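Local coordinates for protein glutamyl-tRNA synthetase (Methanothermobacter thermautotrophicus, PDB 3AII) that probably attaches glutamate to tRNA in two steps, activating it with ATP as glutamyl-adenylate and then transferring it to the acceptor end, at residues Gly107-Gly112 / Gly353-Ile358. Sequence-based numbering, arbitrary orientation.
Sequences GPLHIG and GTLRAI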
ATOM      1  N   GLY A 107       0.559  -9.967   5.053  1.00 19.12           N
ATOM      2  CA  GLY A 107       0.590  -9.871   3.598  1.00 22.29           C
ATOM      3  C   GLY A 107       1.545  -8.746   3.244  1.00 24.20           C
ATOM      4  O   GLY A 107       2.232  -8.233   4.117  1.00 22.09           O
ATOM      5  N   PRO A 108       1.593  -8.346   1.966  1.00 26.22           N
ATOM      6  CA  PRO A 108       2.491  -7.257   1.561  1.00 21.76           C
ATOM      7  C   PRO A 108       1.946  -5.896   1.991  1.00 23.74           C
ATOM      8  O   PRO A 108       0.816  -5.827   2.479  1.00 24.44           O
ATOM      9  CB  PRO A 108       2.502  -7.375   0.039  1.00 22.71           C
ATOM     10  CG  PRO A 108       1.132  -7.871  -0.281  1.00 24.99           C
ATOM     11  CD  PRO A 108       0.777  -8.834   0.844  1.00 21.68           C
ATOM     12  N   LEU A 109       2.728  -4.833   1.810  1.00 19.86           N
ATOM     13  CA  LEU A 109       2.329  -3.504   2.287  1.00 18.74           C
ATOM     14  C   LEU A 109       1.214  -2.830   1.478  1.00 24.41           C
ATOM     15  O   LEU A 109       1.111  -2.995   0.261  1.00 22.69           O
ATOM     16  CB  LEU A 109       3.540  -2.575   2.332  1.00 18.80           C
ATOM     17  CG  LEU A 109       4.740  -3.054   3.143  1.00 20.00           C
ATOM     18  CD1 LEU A 109       5.784  -1.952   3.210  1.00 24.55           C
ATOM     19  CD2 LEU A 109       4.298  -3.479   4.556  1.00 22.39           C
ATOM     20  N   HIS A 110       0.382  -2.060   2.171  1.00 22.79           N
ATOM     21  CA  HIS A 110      -0.615  -1.231   1.506  1.00 24.38           C
ATOM     22  C   HIS A 110      -0.335   0.248   1.758  1.00 22.40           C
ATOM     23  O   HIS A 110       0.671   0.607   2.356  1.00 18.39           O
ATOM     24  CB  HIS A 110      -2.040  -1.626   1.915  1.00 35.51           C
ATOM     25  CG  HIS A 110      -2.264  -1.663   3.393  1.00 37.13           C
ATOM     26  ND1 HIS A 110      -2.320  -0.523   4.166  1.00 56.24           N
ATOM     27  CD2 HIS A 110      -2.457  -2.702   4.239  1.00 46.94           C
ATOM     28  CE1 HIS A 110      -2.533  -0.860   5.427  1.00 47.28           C
ATOM     29  NE2 HIS A 110      -2.619  -2.176   5.497  1.00 49.80           N
ATOM     30  N   ILE A 111      -1.197   1.124   1.250  1.00 29.14           N
ATOM     31  CA  ILE A 111      -0.959   2.562   1.372  1.00 24.61           C
ATOM     32  C   ILE A 111      -0.816   3.065   2.806  1.00 25.40           C
ATOM     33  O   ILE A 111       0.007   3.941   3.089  1.00 25.48           O
ATOM     34  CB  ILE A 111      -2.046   3.381   0.617  1.00 38.04           C
ATOM     35  CG1 ILE A 111      -1.706   3.449  -0.864  1.00 42.27           C
ATOM     36  CG2 ILE A 111      -2.133   4.793   1.168  1.00 38.98           C
ATOM     37  CD1 ILE A 111      -0.511   4.326  -1.160  1.00 39.86           C
ATOM     38  N   GLY A 112      -1.600   2.499   3.720  1.00 31.32           N
ATOM     39  CA  GLY A 112      -1.470   2.820   5.130  1.00 35.70           C
ATOM     40  C   GLY A 112      -0.074   2.532   5.655  1.00 32.13           C
ATOM     41  O   GLY A 112       0.521   3.347   6.358  1.00 30.00           O
ATOM     42  N   GLY A 353      -5.519  -2.284  -2.762  1.00 30.65           N
ATOM     43  CA  GLY A 353      -4.763  -1.096  -2.413  1.00 30.19           C
ATOM     44  C   GLY A 353      -3.329  -1.396  -2.010  1.00 22.41           C
ATOM     45  O   GLY A 353      -2.697  -0.599  -1.325  1.00 25.10           O
ATOM     46  N   THR A 354      -2.809  -2.548  -2.424  1.00 20.77           N
ATOM     47  CA  THR A 354      -1.421  -2.882  -2.116  1.00 22.27           C
ATOM     48  C   THR A 354      -0.469  -2.001  -2.919  1.00 20.97           C
ATOM     49  O   THR A 354      -0.824  -1.504  -3.991  1.00 19.07           O
ATOM     50  CB  THR A 354      -1.098  -4.350  -2.441  1.00 22.46           C
ATOM     51  OG1 THR A 354      -1.375  -4.607  -3.819  1.00 21.80           O
ATOM     52  CG2 THR A 354      -1.945  -5.293  -1.586  1.00 24.51           C
ATOM     53  N   LEU A 355       0.740  -1.804  -2.402  1.00 18.69           N
ATOM     54  CA  LEU A 355       1.767  -1.132  -3.197  1.00 16.36           C
ATOM     55  C   LEU A 355       2.020  -1.898  -4.501  1.00 18.99           C
ATOM     56  O   LEU A 355       2.263  -1.298  -5.550  1.00 17.93           O
ATOM     57  CB  LEU A 355       3.054  -0.984  -2.383  1.00 17.46           C
ATOM     58  CG  LEU A 355       2.872  -0.175  -1.089  1.00 16.35           C
ATOM     59  CD1 LEU A 355       4.235   0.023  -0.409  1.00 18.79           C
ATOM     60  CD2 LEU A 355       2.201   1.160  -1.364  1.00 19.93           C
ATOM     61  N   ARG A 356       1.957  -3.223  -4.445  1.00 17.86           N
ATOM     62  CA  ARG A 356       2.156  -4.032  -5.651  1.00 18.29           C
ATOM     63  C   ARG A 356       1.108  -3.757  -6.726  1.00 18.61           C
ATOM     64  O   ARG A 356       1.443  -3.601  -7.906  1.00 17.57           O
ATOM     65  CB  ARG A 356       2.214  -5.526  -5.296  1.00 23.18           C
ATOM     66  CG  ARG A 356       3.528  -5.876  -4.611  1.00 20.66           C
ATOM     67  CD  ARG A 356       3.472  -7.075  -3.657  1.00 22.86           C
ATOM     68  NE  ARG A 356       4.796  -7.181  -3.048  1.00 23.15           N
ATOM     69  CZ  ARG A 356       5.733  -8.038  -3.424  1.00 26.66           C
ATOM     70  NH1 ARG A 356       5.481  -8.938  -4.369  1.00 25.84           N
ATOM     71  NH2 ARG A 356       6.921  -8.013  -2.841  1.00 22.46           N
ATOM     72  N   ALA A 357      -0.159  -3.676  -6.328  1.00 17.30           N
ATOM     73  CA  ALA A 357      -1.210  -3.391  -7.291  1.00 19.09           C
ATOM     74  C   ALA A 357      -1.028  -2.006  -7.899  1.00 17.31           C
ATOM     75  O   ALA A 357      -1.141  -1.842  -9.119  1.00 18.18           O
ATOM     76  CB  ALA A 357      -2.584  -3.511  -6.641  1.00 25.20           C
ATOM     77  N   ILE A 358      -0.756  -0.997  -7.074  1.00 18.36           N
ATOM     78  CA  ILE A 358      -0.643   0.346  -7.649  1.00 22.26           C
ATOM     79  C   ILE A 358       0.619   0.510  -8.499  1.00 18.96           C
ATOM     80  O   ILE A 358       0.591   1.194  -9.531  1.00 17.46           O
ATOM     81  CB  ILE A 358      -0.799   1.487  -6.624  1.00 22.93           C
ATOM     82  CG1 ILE A 358       0.278   1.432  -5.547  1.00 21.17           C
ATOM     83  CG2 ILE A 358      -2.183   1.439  -5.983  1.00 26.68           C
ATOM     84  CD1 ILE A 358       0.230   2.615  -4.593  1.00 35.13           C
TER
HETATM   85  O   HOH W   1       2.510  -4.472  -1.819  1.00 19.71           O
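The HIGH motif of this class I synthetase enters its helix beside the start of a second helix, and His110 and Thr354 sit at the two N-cap positions. In this class the motif lies at the ATP site, so the contact probably backs that site. The backbones of the two capping residues form a single bridge, with His110 CA 4.1 Å from Thr354 CA. Leu355 N donates to Leu109 O at 2.9 Å, nearly straight (169°) and in the carbonyl plane. A water gives the same oxygen a second bond and accepts from Arg356 N, so it fills the notch between the loop 107-110 and the helix start. A weak bond runs from Ile111 N to Gly353 O.

Leu355 is the main bump. Its CG lies anti to the carbonyl carbon, and the fork fills the hollow bounded by Leu109 CB, the Leu109 and His110 carbonyls and Ile111 CD1. Leu355 CD1 meets Leu109 CB at 3.8 Å. Leu355 CD2 lies 4.2 Å from Ile111 CD1. Ile111 crosses both Leu355 and Ile358 at about a right angle, and its CD1 touches Ile358 CD1 tip to tip at 3.9 Å. An alanine in place of Leu355 would remove CG and both methyls, and would probably loosen the packing against Leu109 and Ile111. At the other end, the extended Arg356 chain crosses the Pro108 ring, with Arg356 CD 3.8 Å from Pro108 CB. The His110 ring turns away from the second helix, and its ND1 accepts a weak capping bond from Gly112 N. Thr354 OG1 caps its own helix by accepting from Ala357 N, and is also hydrogen-bonded to Trp347 O.

Helix 147-158 flanks the Pro108 end, where Asp154 salt-bridges Arg356 NE and accepts from Leu109 N. Helices 365-375 and 386-397 close over Ile111 and Ile358 through Ile368 and Trp386.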